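Local atomic coordinates of coronin (Toxoplasma gondii, PDB entry 4OZU), a protein that probably binds actin filaments as a member of the coronin family, this chain being its WD40 domain. Residues 108-111 with 112-115. Sequence-based numbering, arbitrary orientation.
Sequences QLPE and EVTG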
loop_
_atom_site.group_PDB
_atom_site.type_symbol
_atom_site.label_atom_id
_atom_site.label_comp_id
_atom_site.label_asym_id
_atom_site.label_seq_id
_atom_site.Cartn_x
_atom_site.Cartn_y
_atom_site.Cartn_z
ATOM N N GLN A 108 2.393 18.719 4.110
ATOM C CA GLN A 108 1.024 19.225 4.133
ATOM C C GLN A 108 0.745 20.066 2.895
ATOM O O GLN A 108 1.273 21.173 2.749
ATOM C CB GLN A 108 0.765 20.050 5.390
ATOM C CG GLN A 108 -0.692 20.457 5.553
ATOM C CD GLN A 108 -0.970 21.109 6.890
ATOM O OE1 GLN A 108 -0.086 21.715 7.494
ATOM N NE2 GLN A 108 -2.202 20.982 7.363
ATOM N N LEU A 109 -0.092 19.542 2.005
ATOM C CA LEU A 109 -0.474 20.264 0.790
ATOM C C LEU A 109 -1.360 21.463 1.111
ATOM O O LEU A 109 -2.084 21.453 2.107
ATOM C CB LEU A 109 -1.203 19.327 -0.179
ATOM C CG LEU A 109 -0.346 18.204 -0.765
ATOM C CD1 LEU A 109 -1.216 17.090 -1.303
ATOM C CD2 LEU A 109 0.561 18.743 -1.859
ATOM N N PRO A 110 -1.318 22.504 0.264
ATOM C CA PRO A 110 -2.207 23.648 0.478
ATOM C C PRO A 110 -3.659 23.271 0.229
ATOM O O PRO A 110 -3.908 22.183 -0.296
ATOM C CB PRO A 110 -1.722 24.672 -0.555
ATOM C CG PRO A 110 -1.119 23.848 -1.638
ATOM C CD PRO A 110 -0.491 22.670 -0.946
ATOM N N GLU A 111 -4.593 24.140 0.601
ATOM C CA GLU A 111 -6.010 23.882 0.360
ATOM C C GLU A 111 -6.271 23.685 -1.131
ATOM O O GLU A 111 -6.956 22.742 -1.532
ATOM C CB GLU A 111 -6.872 25.028 0.895
ATOM C CG GLU A 111 -7.713 24.657 2.110
ATOM C CD GLU A 111 -8.806 25.673 2.403
ATOM O OE1 GLU A 111 -9.525 26.069 1.460
ATOM O OE2 GLU A 111 -8.946 26.079 3.576
ATOM N N GLU A 112 -5.711 24.580 -1.941
ATOM C CA GLU A 112 -5.840 24.515 -3.394
ATOM C C GLU A 112 -4.512 24.132 -4.041
ATOM O O GLU A 112 -3.545 24.890 -3.983
ATOM C CB GLU A 112 -6.323 25.858 -3.948
ATOM C CG GLU A 112 -7.695 26.279 -3.444
ATOM C CD GLU A 112 -7.988 27.747 -3.702
ATOM O OE1 GLU A 112 -7.513 28.280 -4.729
ATOM O OE2 GLU A 112 -8.686 28.371 -2.875
ATOM N N VAL A 113 -4.477 22.953 -4.654
ATOM C CA VAL A 113 -3.283 22.465 -5.338
ATOM C C VAL A 113 -3.382 22.740 -6.836
ATOM O O VAL A 113 -4.252 22.193 -7.517
ATOM C CB VAL A 113 -3.085 20.956 -5.108
ATOM C CG1 VAL A 113 -1.905 20.430 -5.907
ATOM C CG2 VAL A 113 -2.885 20.674 -3.626
ATOM N N THR A 114 -2.487 23.586 -7.341
ATOM C CA THR A 114 -2.455 23.929 -8.760
ATOM C C THR A 114 -1.111 23.549 -9.366
ATOM O O THR A 114 -0.232 23.043 -8.673
ATOM C CB THR A 114 -2.695 25.431 -8.991
ATOM O OG1 THR A 114 -1.518 26.166 -8.635
ATOM C CG2 THR A 114 -3.876 25.927 -8.168
ATOM N N GLY A 115 -0.949 23.820 -10.659
ATOM C CA GLY A 115 0.280 23.503 -11.364
ATOM C C GLY A 115 1.461 24.353 -10.935
ATOM O O GLY A 115 2.600 24.051 -11.288
#
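V113 turns one methyl, CG2, back onto the chain that precedes it: this carbon lies 4.1 Å from both L109 CB and P110 CD. P110 O is 3.8 Å from the same V113 CG2. The valine and proline side chains cross at about a right angle, and P110 CG, besides touching the valine methyl, stands 3.5 Å from E112 O. The chi1 of V113, 176°, explains which branch does this work, since CG1 lies anti to the backbone N while CG2 takes the place beside it. The chain turns sharply at E111, whose phi/psi of -58°/-47° contrast with the extended values on both sides; P110 O and E112 N come within 3.4 Å, but at an angle too poor for a bond. In the WD40 beta-propeller this turn belongs to the loop that leaves strand 104-108 of one four-stranded blade and runs to strand 118-119, which joins the neighbouring sheet. E111 and E112 are exposed, their carboxylates apart at 5.0 Å from E111 OE1 to E112 OE2, like charges that would probably disfavour closer approach. Further out, Y45 touches both L109 and V113, A73 also meets V113, and T114 is held by hydrogen bonds to T116 and T117.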